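Local coordinates for core protein VP7 (Bluetongue virus, PDB 1BVP) that forms, as trimeric capsomers assembled on a VP3 scaffold, a layer of the bluetongue virus core, at residues T3-R13 against L94-A105. Sequence-based numbering, arbitrary orientation.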
ATOM      1  N   THR A   3      15.209  -8.073 -22.466  1.00 24.79           N
ATOM      2  CA  THR A   3      16.156  -9.139 -22.100  1.00 21.59           C
ATOM      3  C   THR A   3      17.406  -8.536 -21.480  1.00 15.56           C
ATOM      4  O   THR A   3      17.964  -9.079 -20.522  1.00 16.79           O
ATOM      5  CB  THR A   3      16.549  -9.949 -23.319  1.00 26.05           C
ATOM      6  OG1 THR A   3      16.528  -9.079 -24.453  1.00 39.76           O
ATOM      7  CG2 THR A   3      15.552 -11.074 -23.555  1.00 26.56           C
ATOM      8  N   ILE A   4      17.851  -7.412 -22.025  1.00  9.48           N
ATOM      9  CA  ILE A   4      19.006  -6.730 -21.460  1.00  8.88           C
ATOM     10  C   ILE A   4      18.724  -6.392 -19.992  1.00 10.38           C
ATOM     11  O   ILE A   4      19.533  -6.696 -19.105  1.00 11.28           O
ATOM     12  CB  ILE A   4      19.303  -5.449 -22.250  1.00 10.30           C
ATOM     13  CG1 ILE A   4      19.585  -5.850 -23.694  1.00 14.06           C
ATOM     14  CG2 ILE A   4      20.444  -4.636 -21.619  1.00  5.07           C
ATOM     15  CD1 ILE A   4      20.380  -4.852 -24.412  1.00 18.54           C
ATOM     16  N   ALA A   5      17.550  -5.831 -19.722  1.00 12.90           N
ATOM     17  CA  ALA A   5      17.225  -5.465 -18.349  1.00 11.87           C
ATOM     18  C   ALA A   5      17.107  -6.702 -17.461  1.00 13.37           C
ATOM     19  O   ALA A   5      17.635  -6.711 -16.332  1.00 17.41           O
ATOM     20  CB  ALA A   5      15.974  -4.640 -18.304  1.00 13.23           C
ATOM     21  N   ALA A   6      16.450  -7.745 -17.978  1.00  9.65           N
ATOM     22  CA  ALA A   6      16.290  -9.021 -17.263  1.00  5.33           C
ATOM     23  C   ALA A   6      17.682  -9.612 -16.876  1.00 11.03           C
ATOM     24  O   ALA A   6      17.881 -10.115 -15.742  1.00  9.56           O
ATOM     25  CB  ALA A   6      15.484  -9.988 -18.113  1.00  3.08           C
ATOM     26  N   ARG A   7      18.666  -9.468 -17.775  1.00  7.60           N
ATOM     27  CA  ARG A   7      20.025  -9.931 -17.476  1.00  8.15           C
ATOM     28  C   ARG A   7      20.721  -9.122 -16.403  1.00  7.84           C
ATOM     29  O   ARG A   7      21.298  -9.705 -15.458  1.00  9.68           O
ATOM     30  CB  ARG A   7      20.889  -9.993 -18.720  1.00  7.73           C
ATOM     31  CG  ARG A   7      20.422 -11.091 -19.628  1.00  9.27           C
ATOM     32  CD  ARG A   7      21.229 -11.135 -20.892  1.00  7.57           C
ATOM     33  NE  ARG A   7      20.669 -12.133 -21.797  1.00 11.46           N
ATOM     34  CZ  ARG A   7      20.231 -11.858 -23.021  1.00 16.88           C
ATOM     35  NH1 ARG A   7      20.303 -10.623 -23.478  1.00 18.25           N
ATOM     36  NH2 ARG A   7      19.687 -12.805 -23.772  1.00 18.85           N
ATOM     37  N   ALA A   8      20.670  -7.797 -16.519  1.00  8.51           N
ATOM     38  CA  ALA A   8      21.317  -6.934 -15.512  1.00  5.67           C
ATOM     39  C   ALA A   8      20.757  -7.239 -14.121  1.00 10.87           C
ATOM     40  O   ALA A   8      21.503  -7.428 -13.146  1.00 16.28           O
ATOM     41  CB  ALA A   8      21.117  -5.519 -15.853  1.00  2.16           C
ATOM     42  N   LEU A   9      19.436  -7.351 -14.056  1.00 10.03           N
ATOM     43  CA  LEU A   9      18.720  -7.656 -12.826  1.00  9.11           C
ATOM     44  C   LEU A   9      19.147  -9.004 -12.242  1.00 10.71           C
ATOM     45  O   LEU A   9      19.366  -9.132 -11.012  1.00 11.02           O
ATOM     46  CB  LEU A   9      17.244  -7.708 -13.168  1.00 16.85           C
ATOM     47  CG  LEU A   9      16.176  -7.360 -12.148  1.00 18.11           C
ATOM     48  CD1 LEU A   9      16.465  -5.974 -11.592  1.00 18.98           C
ATOM     49  CD2 LEU A   9      14.855  -7.366 -12.887  1.00 15.45           C
ATOM     50  N   THR A  10      19.205 -10.015 -13.115  1.00 12.44           N
ATOM     51  CA  THR A  10      19.630 -11.366 -12.741  1.00  5.61           C
ATOM     52  C   THR A  10      21.030 -11.364 -12.147  1.00  8.35           C
ATOM     53  O   THR A  10      21.258 -11.927 -11.072  1.00 16.62           O
ATOM     54  CB  THR A  10      19.663 -12.275 -13.933  1.00  6.65           C
ATOM     55  OG1 THR A  10      18.338 -12.454 -14.423  1.00  7.27           O
ATOM     56  CG2 THR A  10      20.213 -13.624 -13.524  1.00  7.36           C
ATOM     57  N   VAL A  11      21.961 -10.704 -12.830  1.00  5.03           N
ATOM     58  CA  VAL A  11      23.338 -10.629 -12.353  1.00  5.01           C
ATOM     59  C   VAL A  11      23.486  -9.900 -11.039  1.00 10.27           C
ATOM     60  O   VAL A  11      24.249 -10.344 -10.153  1.00 16.53           O
ATOM     61  CB  VAL A  11      24.235  -9.960 -13.371  1.00  3.59           C
ATOM     62  CG1 VAL A  11      25.610  -9.822 -12.821  1.00  4.94           C
ATOM     63  CG2 VAL A  11      24.207 -10.749 -14.680  1.00  2.29           C
ATOM     64  N   MET A  12      22.788  -8.765 -10.907  1.00 11.98           N
ATOM     65  CA  MET A  12      22.867  -7.983  -9.666  1.00  9.53           C
ATOM     66  C   MET A  12      22.281  -8.738  -8.496  1.00  9.89           C
ATOM     67  O   MET A  12      22.867  -8.724  -7.416  1.00 10.26           O
ATOM     68  CB  MET A  12      22.184  -6.641  -9.782  1.00  8.25           C
ATOM     69  CG  MET A  12      22.732  -5.744 -10.860  1.00 12.39           C
ATOM     70  SD  MET A  12      22.055  -4.066 -10.610  1.00 17.10           S
ATOM     71  CE  MET A  12      20.534  -4.160 -11.463  1.00 13.38           C
ATOM     72  N   ARG A  13      21.150  -9.423  -8.693  1.00  8.64           N
ATOM     73  CA  ARG A  13      20.571 -10.167  -7.567  1.00 11.02           C
ATOM     74  C   ARG A  13      21.492 -11.328  -7.144  1.00 11.85           C
ATOM     75  O   ARG A  13      21.551 -11.679  -5.968  1.00 15.22           O
ATOM     76  CB  ARG A  13      19.143 -10.644  -7.862  1.00  6.19           C
ATOM     77  CG  ARG A  13      18.170  -9.552  -8.242  1.00  8.91           C
ATOM     78  CD  ARG A  13      16.715 -10.049  -8.495  1.00 20.85           C
ATOM     79  NE  ARG A  13      15.961 -10.192  -7.253  1.00 36.20           N
ATOM     80  CZ  ARG A  13      15.391 -11.324  -6.811  1.00 45.70           C
ATOM     81  NH1 ARG A  13      15.462 -12.460  -7.518  1.00 51.58           N
ATOM     82  NH2 ARG A  13      14.778 -11.342  -5.617  1.00 45.10           N
ATOM     83  N   LEU A  94      25.593  -7.399 -21.962  1.00 21.30           N
ATOM     84  CA  LEU A  94      24.192  -7.673 -21.671  1.00 17.45           C
ATOM     85  C   LEU A  94      23.347  -8.169 -22.851  1.00 21.91           C
ATOM     86  O   LEU A  94      22.266  -8.741 -22.650  1.00 21.81           O
ATOM     87  CB  LEU A  94      23.555  -6.436 -21.079  1.00 17.24           C
ATOM     88  CG  LEU A  94      23.369  -6.242 -19.587  1.00 16.08           C
ATOM     89  CD1 LEU A  94      24.156  -7.200 -18.761  1.00 16.40           C
ATOM     90  CD2 LEU A  94      23.730  -4.823 -19.292  1.00 14.32           C
ATOM     91  N   ALA A  95      23.801  -7.926 -24.080  1.00 24.90           N
ATOM     92  CA  ALA A  95      23.050  -8.394 -25.254  1.00 25.33           C
ATOM     93  C   ALA A  95      23.476  -9.796 -25.713  1.00 26.68           C
ATOM     94  O   ALA A  95      23.002 -10.268 -26.728  1.00 29.70           O
ATOM     95  CB  ALA A  95      23.177  -7.398 -26.403  1.00 18.44           C
ATOM     96  N   THR A  96      24.389 -10.434 -24.976  1.00 31.87           N
ATOM     97  CA  THR A  96      24.912 -11.777 -25.284  1.00 31.15           C
ATOM     98  C   THR A  96      23.858 -12.812 -24.886  1.00 31.90           C
ATOM     99  O   THR A  96      23.645 -13.063 -23.698  1.00 32.36           O
ATOM    100  CB  THR A  96      26.206 -12.079 -24.439  1.00 30.49           C
ATOM    101  OG1 THR A  96      27.239 -11.141 -24.763  1.00 31.88           O
ATOM    102  CG2 THR A  96      26.722 -13.501 -24.672  1.00 29.86           C
ATOM    103  N   PRO A  97      23.283 -13.517 -25.866  1.00 30.48           N
ATOM    104  CA  PRO A  97      22.256 -14.529 -25.591  1.00 28.30           C
ATOM    105  C   PRO A  97      22.666 -15.690 -24.730  1.00 24.38           C
ATOM    106  O   PRO A  97      21.832 -16.456 -24.289  1.00 27.24           O
ATOM    107  CB  PRO A  97      21.812 -14.980 -26.983  1.00 28.13           C
ATOM    108  CG  PRO A  97      22.994 -14.705 -27.823  1.00 29.93           C
ATOM    109  CD  PRO A  97      23.527 -13.393 -27.311  1.00 31.32           C
ATOM    110  N   GLU A  98      23.944 -15.802 -24.433  1.00 32.25           N
ATOM    111  CA  GLU A  98      24.383 -16.914 -23.607  1.00 33.62           C
ATOM    112  C   GLU A  98      24.267 -16.646 -22.128  1.00 28.24           C
ATOM    113  O   GLU A  98      24.368 -17.595 -21.340  1.00 33.60           O
ATOM    114  CB  GLU A  98      25.797 -17.391 -23.977  1.00 43.02           C
ATOM    115  CG  GLU A  98      25.883 -18.189 -25.294  1.00 51.91           C
ATOM    116  CD  GLU A  98      25.903 -17.308 -26.551  1.00 62.43           C
ATOM    117  OE1 GLU A  98      26.621 -16.259 -26.569  1.00 66.69           O
ATOM    118  OE2 GLU A  98      25.214 -17.688 -27.534  1.00 64.78           O
ATOM    119  N   ILE A  99      24.126 -15.378 -21.728  1.00 21.68           N
ATOM    120  CA  ILE A  99      23.954 -15.075 -20.297  1.00 19.33           C
ATOM    121  C   ILE A  99      22.475 -15.301 -20.014  1.00 20.20           C
ATOM    122  O   ILE A  99      21.607 -14.659 -20.612  1.00 22.60           O
ATOM    123  CB  ILE A  99      24.272 -13.640 -19.928  1.00 16.72           C
ATOM    124  CG1 ILE A  99      25.689 -13.275 -20.375  1.00 13.94           C
ATOM    125  CG2 ILE A  99      24.094 -13.472 -18.416  1.00 11.04           C
ATOM    126  CD1 ILE A  99      26.121 -11.924 -19.903  1.00 11.69           C
ATOM    127  N   PRO A 100      22.166 -16.258 -19.139  1.00 19.40           N
ATOM    128  CA  PRO A 100      20.751 -16.517 -18.846  1.00 19.98           C
ATOM    129  C   PRO A 100      20.141 -15.532 -17.819  1.00 18.92           C
ATOM    130  O   PRO A 100      20.856 -14.855 -17.075  1.00 17.31           O
ATOM    131  CB  PRO A 100      20.785 -17.961 -18.326  1.00 14.75           C
ATOM    132  CG  PRO A 100      22.084 -17.964 -17.527  1.00 16.28           C
ATOM    133  CD  PRO A 100      23.066 -17.099 -18.320  1.00 15.04           C
ATOM    134  N   PHE A 101      18.825 -15.367 -17.868  1.00 16.66           N
ATOM    135  CA  PHE A 101      18.131 -14.523 -16.899  1.00 11.83           C
ATOM    136  C   PHE A 101      17.134 -15.430 -16.166  1.00 12.37           C
ATOM    137  O   PHE A 101      16.732 -16.481 -16.689  1.00 18.04           O
ATOM    138  CB  PHE A 101      17.444 -13.326 -17.562  1.00 10.32           C
ATOM    139  CG  PHE A 101      16.566 -13.680 -18.733  1.00  9.55           C
ATOM    140  CD1 PHE A 101      15.273 -14.158 -18.534  1.00 11.13           C
ATOM    141  CD2 PHE A 101      17.024 -13.513 -20.032  1.00  9.55           C
ATOM    142  CE1 PHE A 101      14.443 -14.472 -19.634  1.00 14.05           C
ATOM    143  CE2 PHE A 101      16.216 -13.814 -21.133  1.00 13.40           C
ATOM    144  CZ  PHE A 101      14.918 -14.298 -20.934  1.00 14.57           C
ATOM    145  N   THR A 102      16.827 -15.107 -14.921  1.00 10.82           N
ATOM    146  CA  THR A 102      15.908 -15.925 -14.158  1.00  3.59           C
ATOM    147  C   THR A 102      14.417 -15.658 -14.452  1.00  8.54           C
ATOM    148  O   THR A 102      14.032 -14.611 -14.972  1.00 10.33           O
ATOM    149  CB  THR A 102      16.116 -15.685 -12.673  1.00  7.91           C
ATOM    150  OG1 THR A 102      15.932 -14.291 -12.392  1.00 18.53           O
ATOM    151  CG2 THR A 102      17.498 -16.104 -12.249  1.00  6.75           C
ATOM    152  N   THR A 103      13.583 -16.626 -14.096  1.00 14.69           N
ATOM    153  CA  THR A 103      12.142 -16.511 -14.220  1.00 14.08           C
ATOM    154  C   THR A 103      11.643 -15.242 -13.474  1.00 16.35           C
ATOM    155  O   THR A 103      10.823 -14.508 -14.019  1.00 19.81           O
ATOM    156  CB  THR A 103      11.470 -17.781 -13.638  1.00 13.38           C
ATOM    157  OG1 THR A 103      11.675 -18.875 -14.531  1.00 17.55           O
ATOM    158  CG2 THR A 103      10.003 -17.589 -13.461  1.00  7.48           C
ATOM    159  N   GLU A 104      12.164 -14.972 -12.268  1.00 12.13           N
ATOM    160  CA  GLU A 104      11.800 -13.782 -11.483  1.00 11.27           C
ATOM    161  C   GLU A 104      12.112 -12.516 -12.268  1.00 12.03           C
ATOM    162  O   GLU A 104      11.229 -11.695 -12.517  1.00 15.88           O
ATOM    163  CB  GLU A 104      12.574 -13.701 -10.173  1.00 20.18           C
ATOM    164  CG  GLU A 104      12.310 -14.820  -9.176  1.00 44.30           C
ATOM    165  CD  GLU A 104      12.587 -16.259  -9.715  1.00 55.67           C
ATOM    166  OE1 GLU A 104      13.659 -16.530 -10.339  1.00 51.12           O
ATOM    167  OE2 GLU A 104      11.707 -17.137  -9.488  1.00 66.69           O
ATOM    168  N   ALA A 105      13.349 -12.373 -12.717  1.00  7.33           N
ATOM    169  CA  ALA A 105      13.693 -11.171 -13.445  1.00  3.74           C
ATOM    170  C   ALA A 105      12.847 -11.006 -14.717  1.00  7.50           C
ATOM    171  O   ALA A 105      12.374  -9.919 -15.037  1.00 12.60           O
ATOM    172  CB  ALA A 105      15.159 -11.171 -13.767  1.00  2.07           C
TER
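Thr-10 OG1 joins the two segments: Thr-102 N donates to Thr-10 OG1 at 3.1 Å, with an N-H...O angle of 157°, and Thr-10 OG1 gives its own proton to Ala-6 O at 2.7 Å. The site belongs to the helical domain of VP7, where the loop between helices 90-94 and 103-116 runs along one side of the N-terminal helix 2-15. Ala-6 O also accepts from Thr-10 N, one donor coming from each side of the carbonyl plane. The bond from Thr-102 N lies just ahead of helix 103-116, where Thr-102 is the N-cap and its OG1 accepts from Ala-105 N.

One turn earlier, Arg-7, extended from CG to NE, reaches into the curve of the loop, and its guanidinium takes two carbonyls at the edge. Arg-7 NE donates to Ile-99 O at 2.9 Å and Arg-7 NH1 to Leu-94 O at 2.8 Å; both oxygens lie somewhat out of the guanidinium plane. Thr-96 O stands over one face, and the type I turn from Thr-96 to Ile-99 curves past the group. These bonds hold a buried charge and fix its rotation, while Ile-23 of the second subunit packs on the same arginine.

Apolar contacts fill the rest. A chi1 of 51° tucks the Phe-101 ring between its own N and C, which lays it beside the helix, with Ala-6 CB 3.9 Å from Phe-101 CG and Arg-7 CG at the ring edge. At the end of helix 90-94, the side chains of Ile-4 and Leu-94 meet nearly perpendicular, Ile-4 CG2 lying 3.6 Å from Leu-94 CB.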